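2,3-bisphosphoglycerate-independent phosphoglycerate mutase (Pyrococcus horikoshii, PDB 2ZKT) probably interconverts 2-phosphoglycerate and 3-phosphoglycerate in glycolysis, with no need for 2,3-bisphosphoglycerate. Local coordinates at residues 40-45 with 374-379; 69-74 with 392-397; 100-105 with 160-165; 245-250 with 265-270; 309-314 with 352-357. All coordinates share one frame; numbering follows the deposited sequence.

Overall arrangement
The mixed sheet ties most of these contacts together. Interaction 4 pairs its edge strand 265-267 with 246-249. Interaction 2 lies at the opposite edge, just after strand 391-392, and interaction 1 sits beside strands 45-50 and 361-366 with a calcium ion. Interaction 5 joins the end of helix 303-309 to the loop between strands 339-344 and 361-366 through zinc. Interaction 3 belongs to a separate antiparallel sheet, its centre about 45 Å from that of interaction 1. Along the chain, interactions 1 and 2 interlace; 3, 4 and 5 come in series, nested inside the loops closed by 1 and 2. The antiparallel sheet is thus an insertion within a chain that returns to complete the larger sheet.

Interaction 1 (40-45 with 374-379); sequences LAEIGI and DTKRFG. With CA (calcium ion), chain F.
Glu42 OE2 gathers several partners where the C-terminal end of helix 35-43 meets the 374-379 loop. Water 3 donates to it at 2.6 Å, water 2 reaches it only weakly, and Lys376 NZ stands 3.8 Å from Glu42 OE2, a long salt bridge. The two side chains run side by side in the same direction. Both waters are bound to the calcium ion, so the carboxylate acts in the second shell, while Glu42 O binds calcium directly at 2.4 Å; Thr372 OG1 and Asp373 O add further ligands. The hydrogen on the alpha carbon of Glu42 points almost straight at Thr375 O, with Glu42 CA 3.5 Å from that oxygen. Thr375 OG1 itself is bonded to Asp373 OD1. Ala41 CB packs on the backbone 3.6 Å from Arg377 O, and its apolar partner is Phe378 CB at 4.2 Å. The contact packs on the mixed sheet, with Ala41 and Thr375 against Leu46 of strand 45-50 and Phe378 on Pro362 and Leu364 of strand 361-366.

Interaction 2 (69-74 with 392-397); sequences GYDPYE and RGHDIV
His394 meets Gly69, Tyr70, Asp71 and Pro72 almost wholly by van der Waals contact. Its CB lies 3.3 Å from Tyr70 O and 3.8 Å from Gly69 C. Its CG, set between the backbone N and the carbonyl carbon (chi1 52°), comes to 3.8 Å from Tyr70 O, which lies oblique to the ring. Its CD2 is 4.2 Å from Pro72 CD, and proline and histidine cross at about a right angle. Val397 CG2 adds a contact of 4.1 Å to Gly69 N. Gly69 has positive phi and closes helix 60-67 in a Schellman motif; a CB there would jam against the carbonyl oxygen of the residue before and also press on Val397.

Between the segments there is packing alone; polar side-chain bonds lie inside each segment or go outside, as from Tyr70 OH to Met236 O. Asp71 N-caps helix 72-75, its OD1 accepting a weak bond from Glu74 N, and Arg392 N donates to the anti lone pair of Asp395 OD2 at 2.9 Å. Arg392 CB sits over one face of the His394 ring, near the rim, 3.6 Å above the plane.

Asp71 OD2 lies 4.4 Å from His394 NE2, too far for direct contact. That carboxylate may polarise the imidazole from a distance, but shape rather than polar bonding joins the end of helix 60-67, whose first residue Ser60 binds zinc, to the turn after edge strand 391-392.

Interaction 3 (100-105 with 160-165); sequences VNFATL and GYKVGD
Phe102 and Lys162 cross at about a right angle, ring against aliphatic chain: Phe102 CZ is 3.6 Å from Lys162 CD, and Phe102 CE1 is 3.7 Å from Lys162 NZ. Val100 lies alongside the same lysine, pointing the same way. A bend at chi3 (68°) in an otherwise extended chain brings Lys162 CE to 3.4 Å from Val100 CG1. Asn101 and Tyr161 project from the other face of the sheet, again side by side, with amide and ring planes 80° apart. There Asn101 ND2 lies at the edge of the ring, 3.1 Å from Tyr161 CE1, a tight approach that makes the modelled turn of the amide doubtful.

Two backbone bonds join the splayed antiparallel strands. Phe102 N donates nearly straight to Gly160 O at 2.8 Å, and Val100 N reaches Lys162 O at 2.7 Å from above the carbonyl plane. An alanine at Phe102 removes the ring, which would probably leave Lys162 CD and NZ without their packing partner on that side and open a gap where the ring had been.

The contact buries Lys162 NZ and Asn101 OD1 without a modelled partner. With the Lys162 side chain touching Val138, Ile141 and Leu223, the buried amine is likely to hold its proton less firmly than one in water, while its methylene groups pack between the sheet and helix 131-142.

Interaction 4 (245-250 with 265-270); sequences KAAGVI and DVYTPE
Tyr267 holds CG anti to its carbonyl carbon (chi1 -66°), and the ring that follows has its edge toward the neighbouring strand, with Gly248 O in its plane and CE1 3.8 Å from Ala247 CB. On the Tyr267 side, too, Val249 CG1 meets Pro269 CD at 3.8 Å. Thr268 uses a similar first torsion (chi1 -49°) to set OG1 2.8 Å from Ile250 O, to which it donates, so the pairing carries on past the end of the strands. On the other face, Ile250 and Val266 cross at about a right angle, Ile250 CB 4.1 Å from Val266 CG1. Ile250 CD1 lies close to Gly248 and would crowd any CB there.

The backbones form a parallel ladder: Asp265 N to Ala246 O, Gly248 N to Asp265 O, Tyr267 N to Gly248 O at 2.7 Å, and Ile250 N to Tyr267 O at 2.8 Å. Tyr294 OH ties together Asp265 OD2 and Tyr267 OH. Helix 253-261, the connection of this beta-alpha-beta unit, packs Ala259 on Ile250 and Val266; helix 280-291 puts Leu290 on Val249 and Tyr267, while strand 296-301 continues the sheet beyond 246-249.

Interaction 5 (309-314 with 352-357); sequences HDNKPK and EVMNHS. With ZN (zinc ion), chain H.
His309 and His356 meet through a metal: both NE2 atoms bind one zinc ion, at 2.4 Å for His309 and 2.3 Å for His356, which leaves His309 NE2 and His356 NE2 just 3.6 Å apart. The rings touch rim to rim with planes at 46°, and Asp305 OD2 is the third protein ligand. Zinc at His309 NE2 and a bent bond from His309 ND1 to Met354 O, 3.2 Å, together limit the turning of that ring; His356 ND1 is bonded to Ala58 O. His356 also stacks on His347, which binds a second zinc; the pair of metals is the two-metal centre of the alkaline phosphatase superfamily, to which this family belongs. Outside the metal site, Met354 curls against the end of helix 303-309. Its chain bends at chi3 (81°), CE lying 3.4 Å from His309 O, and Met354 CG packs 3.8 Å from Asn311 CB. Asn311, with positive phi, ends that helix in a Schellman motif.

Interaction 1 (40-45 with 374-379)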
# COMPACT_ATOMS: atom_id res chain seq x y z
N LEU B 40 -11.48 2.42 -7.10
CA LEU B 40 -11.84 2.33 -8.51
C LEU B 40 -12.12 0.88 -8.94
O LEU B 40 -13.05 0.62 -9.71
CB LEU B 40 -10.72 2.93 -9.37
CG LEU B 40 -10.60 4.46 -9.34
CD1 LEU B 40 -9.40 4.90 -10.19
CD2 LEU B 40 -11.90 5.08 -9.88
N ALA B 41 -11.31 -0.06 -8.43
CA ALA B 41 -11.53 -1.47 -8.76
C ALA B 41 -12.88 -1.89 -8.17
O ALA B 41 -13.60 -2.72 -8.74
CB ALA B 41 -10.42 -2.34 -8.16
N GLU B 42 -13.22 -1.29 -7.04
CA GLU B 42 -14.47 -1.64 -6.37
C GLU B 42 -15.70 -1.23 -7.17
O GLU B 42 -16.63 -2.01 -7.29
CB GLU B 42 -14.48 -1.03 -4.96
CG GLU B 42 -15.55 -1.61 -4.03
CD GLU B 42 -16.95 -1.06 -4.32
OE1 GLU B 42 -17.11 0.18 -4.30
OE2 GLU B 42 -17.88 -1.87 -4.55
N ILE B 43 -15.74 -0.01 -7.72
CA ILE B 43 -16.91 0.40 -8.50
C ILE B 43 -16.71 0.10 -10.00
O ILE B 43 -17.63 0.28 -10.81
CB ILE B 43 -17.24 1.92 -8.31
CG1 ILE B 43 -15.96 2.77 -8.37
CG2 ILE B 43 -17.91 2.15 -6.97
CD1 ILE B 43 -15.44 3.02 -9.75
N GLY B 44 -15.52 -0.38 -10.35
CA GLY B 44 -15.23 -0.70 -11.74
C GLY B 44 -15.20 -2.19 -12.06
O GLY B 44 -15.87 -3.01 -11.41
N ILE B 45 -14.41 -2.53 -13.07
CA ILE B 45 -14.28 -3.90 -13.52
C ILE B 45 -12.79 -4.15 -13.72
O ILE B 45 -12.05 -3.25 -14.14
CB ILE B 45 -15.08 -4.10 -14.84
CG1 ILE B 45 -15.17 -5.59 -15.20
CG2 ILE B 45 -14.44 -3.31 -15.99
CD1 ILE B 45 -16.08 -5.85 -16.42
N ASP B 374 -17.51 -8.01 -9.14
CA ASP B 374 -17.42 -8.02 -7.68
C ASP B 374 -16.01 -7.98 -7.08
O ASP B 374 -15.81 -8.44 -5.95
CB ASP B 374 -18.20 -9.21 -7.09
CG ASP B 374 -17.73 -10.53 -7.62
OD1 ASP B 374 -16.50 -10.71 -7.79
OD2 ASP B 374 -18.59 -11.41 -7.87
N THR B 375 -15.04 -7.43 -7.81
CA THR B 375 -13.68 -7.31 -7.29
C THR B 375 -13.69 -6.12 -6.31
O THR B 375 -14.43 -5.14 -6.51
CB THR B 375 -12.65 -7.02 -8.42
OG1 THR B 375 -13.07 -5.88 -9.18
CG2 THR B 375 -12.50 -8.23 -9.35
N LYS B 376 -12.86 -6.20 -5.27
CA LYS B 376 -12.80 -5.15 -4.24
C LYS B 376 -11.52 -4.32 -4.22
O LYS B 376 -11.56 -3.13 -3.90
CB LYS B 376 -13.01 -5.78 -2.85
CG LYS B 376 -14.36 -6.46 -2.66
CD LYS B 376 -15.51 -5.47 -2.82
CE LYS B 376 -16.87 -6.13 -2.59
NZ LYS B 376 -18.02 -5.17 -2.75
N ARG B 377 -10.37 -4.94 -4.54
CA ARG B 377 -9.10 -4.22 -4.56
C ARG B 377 -8.37 -4.38 -5.89
O ARG B 377 -8.76 -5.21 -6.72
CB ARG B 377 -8.18 -4.71 -3.43
CG ARG B 377 -8.57 -4.24 -2.05
CD ARG B 377 -7.60 -4.77 -1.00
NE ARG B 377 -7.46 -6.23 -1.11
CZ ARG B 377 -8.44 -7.09 -0.87
NH1 ARG B 377 -9.65 -6.66 -0.52
NH2 ARG B 377 -8.23 -8.40 -1.01
N PHE B 378 -7.32 -3.59 -6.10
CA PHE B 378 -6.57 -3.67 -7.35
C PHE B 378 -5.28 -4.47 -7.14
O PHE B 378 -4.37 -4.02 -6.46
CB PHE B 378 -6.25 -2.26 -7.88
CG PHE B 378 -5.64 -2.26 -9.27
CD1 PHE B 378 -6.23 -3.01 -10.31
CD2 PHE B 378 -4.49 -1.52 -9.55
CE1 PHE B 378 -5.68 -3.03 -11.59
CE2 PHE B 378 -3.93 -1.53 -10.85
CZ PHE B 378 -4.53 -2.29 -11.87
N GLY B 379 -5.23 -5.66 -7.74
CA GLY B 379 -4.06 -6.50 -7.61
C GLY B 379 -4.08 -7.63 -8.63
O GLY B 379 -5.14 -7.94 -9.19
CA CA F . -18.04 -3.92 -7.59
O HOH W 1 -15.59 -4.26 -9.07
O HOH W 2 -16.75 -4.78 -5.91
O HOH W 3 -19.42 -2.61 -6.57

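Interaction 2 (69-74 with 392-397)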
# COMPACT_ATOMS: atom_id res chain seq x y z
N GLY B 69 -3.67 0.65 -29.06
CA GLY B 69 -4.65 0.01 -29.93
C GLY B 69 -4.13 -0.64 -31.21
O GLY B 69 -4.92 -1.05 -32.07
N TYR B 70 -2.82 -0.76 -31.35
CA TYR B 70 -2.25 -1.35 -32.56
C TYR B 70 -1.70 -2.76 -32.32
O TYR B 70 -1.44 -3.15 -31.18
CB TYR B 70 -1.11 -0.46 -33.10
CG TYR B 70 -1.56 0.95 -33.45
CD1 TYR B 70 -2.22 1.22 -34.66
CD2 TYR B 70 -1.37 2.00 -32.55
CE1 TYR B 70 -2.69 2.50 -34.96
CE2 TYR B 70 -1.83 3.28 -32.84
CZ TYR B 70 -2.49 3.53 -34.04
OH TYR B 70 -2.94 4.81 -34.32
N ASP B 71 -1.54 -3.50 -33.41
CA ASP B 71 -0.97 -4.85 -33.35
C ASP B 71 0.54 -4.66 -33.50
O ASP B 71 1.03 -4.29 -34.58
CB ASP B 71 -1.53 -5.72 -34.49
CG ASP B 71 -0.91 -7.11 -34.52
OD1 ASP B 71 0.28 -7.24 -34.88
OD2 ASP B 71 -1.63 -8.08 -34.17
N PRO B 72 1.30 -4.89 -32.42
CA PRO B 72 2.76 -4.73 -32.46
C PRO B 72 3.47 -5.57 -33.54
O PRO B 72 4.38 -5.08 -34.20
CB PRO B 72 3.20 -5.10 -31.03
CG PRO B 72 2.12 -6.08 -30.59
CD PRO B 72 0.86 -5.46 -31.13
N TYR B 73 3.03 -6.81 -33.72
CA TYR B 73 3.65 -7.68 -34.72
C TYR B 73 3.54 -7.15 -36.16
O TYR B 73 4.38 -7.49 -37.01
CB TYR B 73 3.06 -9.09 -34.66
CG TYR B 73 3.64 -9.96 -33.55
CD1 TYR B 73 5.02 -10.00 -33.32
CD2 TYR B 73 2.82 -10.76 -32.76
CE1 TYR B 73 5.57 -10.83 -32.34
CE2 TYR B 73 3.35 -11.59 -31.77
CZ TYR B 73 4.73 -11.62 -31.57
OH TYR B 73 5.27 -12.46 -30.61
N GLU B 74 2.53 -6.32 -36.43
CA GLU B 74 2.35 -5.78 -37.79
C GLU B 74 2.79 -4.33 -37.96
O GLU B 74 3.19 -3.91 -39.06
CB GLU B 74 0.89 -5.88 -38.22
CG GLU B 74 0.30 -7.27 -38.10
CD GLU B 74 -1.02 -7.39 -38.85
OE1 GLU B 74 -0.98 -7.41 -40.10
OE2 GLU B 74 -2.08 -7.46 -38.18
N ARG B 392 -6.13 -8.77 -24.74
CA ARG B 392 -4.86 -8.29 -25.30
C ARG B 392 -4.75 -6.79 -25.01
O ARG B 392 -5.77 -6.09 -24.83
CB ARG B 392 -4.78 -8.50 -26.83
CG ARG B 392 -4.63 -9.95 -27.29
CD ARG B 392 -3.32 -10.59 -26.80
NE ARG B 392 -3.40 -12.05 -26.85
CZ ARG B 392 -3.14 -12.78 -27.93
NH1 ARG B 392 -2.77 -12.19 -29.07
NH2 ARG B 392 -3.28 -14.11 -27.88
N GLY B 393 -3.51 -6.30 -24.98
CA GLY B 393 -3.28 -4.89 -24.72
C GLY B 393 -3.97 -4.00 -25.74
O GLY B 393 -4.44 -2.92 -25.39
N HIS B 394 -4.04 -4.45 -27.00
CA HIS B 394 -4.68 -3.63 -28.04
C HIS B 394 -6.22 -3.71 -28.02
O HIS B 394 -6.91 -3.19 -28.89
CB HIS B 394 -4.10 -3.96 -29.44
CG HIS B 394 -4.12 -5.45 -29.77
ND1 HIS B 394 -5.26 -6.15 -29.98
CD2 HIS B 394 -3.03 -6.32 -29.91
CE1 HIS B 394 -4.87 -7.41 -30.25
NE2 HIS B 394 -3.54 -7.55 -30.21
N ASP B 395 -6.77 -4.42 -27.01
CA ASP B 395 -8.22 -4.44 -26.80
C ASP B 395 -8.69 -3.26 -25.92
O ASP B 395 -9.86 -2.92 -25.87
CB ASP B 395 -8.59 -5.76 -26.14
CG ASP B 395 -8.47 -6.89 -27.16
OD1 ASP B 395 -8.95 -6.71 -28.28
OD2 ASP B 395 -7.89 -7.93 -26.83
N ILE B 396 -7.71 -2.70 -25.18
CA ILE B 396 -8.04 -1.72 -24.13
C ILE B 396 -8.65 -0.42 -24.70
O ILE B 396 -9.66 0.09 -24.22
CB ILE B 396 -6.76 -1.40 -23.36
CG1 ILE B 396 -6.28 -2.63 -22.58
CG2 ILE B 396 -7.03 -0.28 -22.33
CD1 ILE B 396 -4.99 -2.35 -21.80
N VAL B 397 -8.04 0.16 -25.73
CA VAL B 397 -8.57 1.40 -26.28
C VAL B 397 -9.97 1.18 -26.88
O VAL B 397 -10.89 1.96 -26.61
CB VAL B 397 -7.58 1.99 -27.34
CG1 VAL B 397 -8.27 3.10 -28.16
CG2 VAL B 397 -6.34 2.56 -26.61

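Interaction 3 (100-105 with 160-165)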
# COMPACT_ATOMS: atom_id res chain seq x y z
N VAL B 100 21.98 5.19 -29.62
CA VAL B 100 23.45 5.13 -29.55
C VAL B 100 24.02 5.21 -28.13
O VAL B 100 23.60 6.05 -27.31
CB VAL B 100 24.09 6.29 -30.37
CG1 VAL B 100 25.60 6.10 -30.43
CG2 VAL B 100 23.47 6.37 -31.78
N ASN B 101 25.01 4.35 -27.85
CA ASN B 101 25.67 4.35 -26.55
C ASN B 101 27.14 4.70 -26.77
O ASN B 101 27.80 4.12 -27.64
CB ASN B 101 25.61 2.96 -25.89
CG ASN B 101 24.19 2.52 -25.56
OD1 ASN B 101 23.41 2.15 -26.45
ND2 ASN B 101 23.84 2.56 -24.27
N PHE B 102 27.64 5.68 -26.01
CA PHE B 102 29.06 6.04 -26.11
C PHE B 102 29.78 4.90 -25.38
O PHE B 102 29.36 4.50 -24.28
CB PHE B 102 29.36 7.37 -25.40
CG PHE B 102 28.87 8.58 -26.15
CD1 PHE B 102 29.43 8.92 -27.38
CD2 PHE B 102 27.84 9.36 -25.64
CE1 PHE B 102 28.98 10.02 -28.09
CE2 PHE B 102 27.38 10.47 -26.35
CZ PHE B 102 27.95 10.80 -27.58
N ALA B 103 30.84 4.36 -25.99
CA ALA B 103 31.59 3.27 -25.37
C ALA B 103 33.10 3.55 -25.36
O ALA B 103 33.55 4.64 -25.74
CB ALA B 103 31.31 1.96 -26.12
N THR B 104 33.87 2.55 -24.92
CA THR B 104 35.33 2.66 -24.86
C THR B 104 35.98 1.54 -25.68
O THR B 104 35.82 0.35 -25.37
CB THR B 104 35.83 2.58 -23.39
OG1 THR B 104 35.18 3.59 -22.59
CG2 THR B 104 37.34 2.82 -23.33
N LEU B 105 36.70 1.92 -26.74
CA LEU B 105 37.40 0.96 -27.61
C LEU B 105 38.92 1.16 -27.52
O LEU B 105 39.43 2.27 -27.75
CB LEU B 105 36.97 1.15 -29.07
CG LEU B 105 37.77 0.30 -30.08
CD1 LEU B 105 37.32 -1.16 -29.95
CD2 LEU B 105 37.55 0.79 -31.51
N GLY B 160 25.06 8.18 -20.93
CA GLY B 160 25.98 7.85 -22.03
C GLY B 160 25.24 7.50 -23.34
O GLY B 160 25.83 7.00 -24.29
N TYR B 161 23.94 7.78 -23.39
CA TYR B 161 23.14 7.47 -24.58
C TYR B 161 23.18 8.61 -25.62
O TYR B 161 23.83 9.63 -25.41
CB TYR B 161 21.69 7.20 -24.16
CG TYR B 161 21.54 6.13 -23.09
CD1 TYR B 161 21.88 4.80 -23.35
CD2 TYR B 161 21.06 6.45 -21.81
CE1 TYR B 161 21.74 3.81 -22.36
CE2 TYR B 161 20.92 5.47 -20.82
CZ TYR B 161 21.26 4.15 -21.10
OH TYR B 161 21.12 3.17 -20.14
N LYS B 162 22.47 8.40 -26.73
CA LYS B 162 22.42 9.38 -27.83
C LYS B 162 21.52 8.82 -28.96
O LYS B 162 21.12 7.65 -28.91
CB LYS B 162 23.84 9.62 -28.38
CG LYS B 162 23.91 10.61 -29.53
CD LYS B 162 25.34 10.76 -30.07
CE LYS B 162 25.83 9.49 -30.76
NZ LYS B 162 27.18 9.68 -31.36
N VAL B 163 21.21 9.66 -29.96
CA VAL B 163 20.37 9.25 -31.10
C VAL B 163 20.99 9.59 -32.47
O VAL B 163 21.40 10.74 -32.71
CB VAL B 163 18.97 9.92 -31.04
CG1 VAL B 163 18.15 9.47 -32.23
CG2 VAL B 163 18.27 9.54 -29.74
N GLY B 164 21.04 8.60 -33.36
CA GLY B 164 21.59 8.78 -34.71
C GLY B 164 20.50 8.66 -35.77
O GLY B 164 19.76 7.67 -35.81
N ASP B 165 20.40 9.66 -36.64
CA ASP B 165 19.39 9.63 -37.69
C ASP B 165 19.98 9.76 -39.10
O ASP B 165 20.54 10.80 -39.45
CB ASP B 165 18.37 10.76 -37.46
CG ASP B 165 17.26 10.74 -38.49
OD1 ASP B 165 16.50 9.75 -38.53
OD2 ASP B 165 17.17 11.71 -39.28

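Interaction 4 (245-250 with 265-270)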
# COMPACT_ATOMS: atom_id res chain seq x y z
N LYS B 245 -9.37 14.33 -30.08
CA LYS B 245 -8.18 15.15 -29.84
C LYS B 245 -7.53 14.34 -28.72
O LYS B 245 -8.20 14.01 -27.72
CB LYS B 245 -8.54 16.56 -29.33
CG LYS B 245 -9.22 17.43 -30.38
CD LYS B 245 -9.63 18.78 -29.79
CE LYS B 245 -10.33 19.65 -30.84
NZ LYS B 245 -10.77 20.97 -30.28
N ALA B 246 -6.26 13.99 -28.89
CA ALA B 246 -5.55 13.19 -27.90
C ALA B 246 -4.25 13.83 -27.41
O ALA B 246 -3.39 14.22 -28.21
CB ALA B 246 -5.27 11.80 -28.48
N ALA B 247 -4.11 13.92 -26.08
CA ALA B 247 -2.91 14.49 -25.45
C ALA B 247 -2.31 13.50 -24.45
O ALA B 247 -3.00 12.63 -23.93
CB ALA B 247 -3.26 15.79 -24.73
N GLY B 248 -1.01 13.64 -24.18
CA GLY B 248 -0.35 12.75 -23.23
C GLY B 248 0.66 13.44 -22.31
O GLY B 248 1.41 14.33 -22.74
N VAL B 249 0.65 13.05 -21.04
CA VAL B 249 1.59 13.58 -20.06
C VAL B 249 2.69 12.52 -19.97
O VAL B 249 2.49 11.46 -19.37
CB VAL B 249 0.92 13.75 -18.68
CG1 VAL B 249 1.95 14.19 -17.65
CG2 VAL B 249 -0.21 14.76 -18.78
N ILE B 250 3.85 12.81 -20.56
CA ILE B 250 4.92 11.82 -20.58
C ILE B 250 6.30 12.45 -20.37
O ILE B 250 6.55 13.58 -20.79
CB ILE B 250 4.92 11.09 -21.93
CG1 ILE B 250 3.48 10.71 -22.30
CG2 ILE B 250 5.86 9.88 -21.88
CD1 ILE B 250 3.32 10.18 -23.70
N ASP B 265 -0.49 14.74 -28.73
CA ASP B 265 0.17 16.02 -28.47
C ASP B 265 0.85 15.80 -27.11
O ASP B 265 0.21 15.93 -26.06
CB ASP B 265 -0.84 17.18 -28.36
CG ASP B 265 -1.43 17.58 -29.70
OD1 ASP B 265 -0.77 17.34 -30.74
OD2 ASP B 265 -2.55 18.14 -29.73
N VAL B 266 2.13 15.45 -27.12
CA VAL B 266 2.83 15.16 -25.87
C VAL B 266 3.25 16.37 -25.03
O VAL B 266 3.75 17.38 -25.54
CB VAL B 266 4.06 14.26 -26.14
CG1 VAL B 266 4.83 13.99 -24.85
CG2 VAL B 266 3.59 12.94 -26.75
N TYR B 267 3.03 16.25 -23.72
CA TYR B 267 3.36 17.29 -22.75
C TYR B 267 4.24 16.69 -21.66
O TYR B 267 4.07 15.53 -21.27
CB TYR B 267 2.10 17.85 -22.09
CG TYR B 267 1.18 18.59 -23.03
CD1 TYR B 267 0.22 17.90 -23.78
CD2 TYR B 267 1.26 19.97 -23.18
CE1 TYR B 267 -0.64 18.57 -24.65
CE2 TYR B 267 0.41 20.66 -24.05
CZ TYR B 267 -0.54 19.96 -24.78
OH TYR B 267 -1.39 20.62 -25.65
N THR B 268 5.18 17.50 -21.18
CA THR B 268 6.08 17.10 -20.10
C THR B 268 6.08 18.28 -19.14
O THR B 268 6.85 19.23 -19.29
CB THR B 268 7.51 16.87 -20.62
OG1 THR B 268 7.48 16.03 -21.78
CG2 THR B 268 8.36 16.21 -19.53
N PRO B 269 5.19 18.25 -18.13
CA PRO B 269 5.11 19.35 -17.15
C PRO B 269 6.40 19.52 -16.34
O PRO B 269 7.24 18.63 -16.28
CB PRO B 269 3.92 18.94 -16.29
CG PRO B 269 4.03 17.45 -16.26
CD PRO B 269 4.32 17.13 -17.72
N GLU B 270 6.53 20.70 -15.72
CA GLU B 270 7.69 21.03 -14.89
C GLU B 270 7.84 20.02 -13.75
O GLU B 270 6.92 19.83 -12.96
CB GLU B 270 7.53 22.44 -14.30
CG GLU B 270 7.49 23.56 -15.34
CD GLU B 270 8.82 23.76 -16.05
OE1 GLU B 270 9.84 23.99 -15.35
OE2 GLU B 270 8.86 23.69 -17.30

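Interaction 5 (309-314 with 352-357)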
# COMPACT_ATOMS: atom_id res chain seq x y z
N HIS B 309 13.53 -3.35 -12.31
CA HIS B 309 14.80 -3.70 -12.95
C HIS B 309 15.90 -3.89 -11.90
O HIS B 309 16.79 -4.72 -12.08
CB HIS B 309 15.21 -2.62 -13.95
CG HIS B 309 14.66 -2.83 -15.34
ND1 HIS B 309 15.08 -3.86 -16.16
CD2 HIS B 309 13.73 -2.13 -16.04
CE1 HIS B 309 14.43 -3.79 -17.31
NE2 HIS B 309 13.60 -2.76 -17.26
N ASP B 310 15.82 -3.13 -10.80
CA ASP B 310 16.83 -3.23 -9.74
C ASP B 310 16.53 -4.21 -8.59
O ASP B 310 17.29 -4.28 -7.62
CB ASP B 310 17.12 -1.84 -9.15
CG ASP B 310 17.75 -0.90 -10.17
OD1 ASP B 310 18.77 -1.30 -10.78
OD2 ASP B 310 17.23 0.22 -10.34
N ASN B 311 15.43 -4.96 -8.69
CA ASN B 311 15.05 -5.94 -7.67
C ASN B 311 14.86 -5.30 -6.28
O ASN B 311 15.47 -5.72 -5.29
CB ASN B 311 16.11 -7.04 -7.57
CG ASN B 311 15.62 -8.26 -6.81
OD1 ASN B 311 16.00 -9.39 -7.12
ND2 ASN B 311 14.76 -8.03 -5.83
N LYS B 312 14.00 -4.28 -6.23
CA LYS B 312 13.71 -3.56 -4.99
C LYS B 312 12.18 -3.50 -4.79
O LYS B 312 11.54 -2.48 -5.07
CB LYS B 312 14.30 -2.15 -5.07
CG LYS B 312 15.82 -2.15 -5.27
CD LYS B 312 16.39 -0.74 -5.45
CE LYS B 312 15.93 -0.12 -6.77
NZ LYS B 312 16.66 1.15 -7.10
N PRO B 313 11.59 -4.62 -4.30
CA PRO B 313 10.16 -4.82 -4.04
C PRO B 313 9.50 -3.73 -3.19
O PRO B 313 8.44 -3.21 -3.54
CB PRO B 313 10.12 -6.18 -3.33
CG PRO B 313 11.26 -6.90 -3.95
CD PRO B 313 12.35 -5.84 -3.96
N LYS B 314 10.14 -3.41 -2.06
CA LYS B 314 9.61 -2.39 -1.15
C LYS B 314 9.60 -1.03 -1.86
O LYS B 314 8.60 -0.30 -1.82
CB LYS B 314 10.50 -2.31 0.10
CG LYS B 314 10.61 -3.61 0.90
CD LYS B 314 9.63 -3.63 2.06
CE LYS B 314 9.96 -4.76 3.04
NZ LYS B 314 9.06 -4.74 4.23
N GLU B 352 12.15 -10.29 -9.14
CA GLU B 352 12.96 -11.51 -9.21
C GLU B 352 13.55 -11.75 -10.61
O GLU B 352 14.47 -12.55 -10.78
CB GLU B 352 12.14 -12.75 -8.81
CG GLU B 352 11.15 -13.24 -9.87
CD GLU B 352 10.66 -14.67 -9.62
OE1 GLU B 352 10.09 -14.94 -8.53
OE2 GLU B 352 10.84 -15.53 -10.53
N VAL B 353 13.01 -11.06 -11.62
CA VAL B 353 13.50 -11.23 -13.00
C VAL B 353 14.45 -10.09 -13.40
O VAL B 353 15.34 -10.28 -14.23
CB VAL B 353 12.33 -11.30 -14.02
CG1 VAL B 353 12.86 -11.55 -15.44
CG2 VAL B 353 11.36 -12.40 -13.62
N MET B 354 14.25 -8.91 -12.80
CA MET B 354 15.08 -7.73 -13.08
C MET B 354 15.04 -7.30 -14.55
O MET B 354 16.00 -6.74 -15.08
CB MET B 354 16.54 -8.00 -12.65
CG MET B 354 16.72 -8.13 -11.13
SD MET B 354 18.43 -8.44 -10.59
CE MET B 354 19.12 -6.74 -10.65
N ASN B 355 13.90 -7.57 -15.19
CA ASN B 355 13.69 -7.21 -16.58
C ASN B 355 12.24 -7.54 -16.92
O ASN B 355 11.54 -8.18 -16.12
CB ASN B 355 14.62 -8.01 -17.50
CG ASN B 355 15.02 -7.23 -18.74
OD1 ASN B 355 14.17 -6.67 -19.46
ND2 ASN B 355 16.33 -7.18 -19.01
N HIS B 356 11.78 -7.11 -18.09
CA HIS B 356 10.40 -7.36 -18.52
C HIS B 356 10.10 -8.86 -18.59
O HIS B 356 10.93 -9.64 -19.07
CB HIS B 356 10.16 -6.75 -19.90
CG HIS B 356 10.40 -5.27 -19.96
ND1 HIS B 356 10.07 -4.51 -21.07
CD2 HIS B 356 10.96 -4.41 -19.07
CE1 HIS B 356 10.41 -3.24 -20.86
NE2 HIS B 356 10.95 -3.16 -19.65
N SER B 357 8.91 -9.24 -18.13
CA SER B 357 8.49 -10.64 -18.18
C SER B 357 7.26 -10.70 -19.09
O SER B 357 6.76 -9.67 -19.54
CB SER B 357 8.08 -11.14 -16.79
OG SER B 357 6.83 -10.57 -16.41
ZN ZN H . 11.80 -1.53 -18.29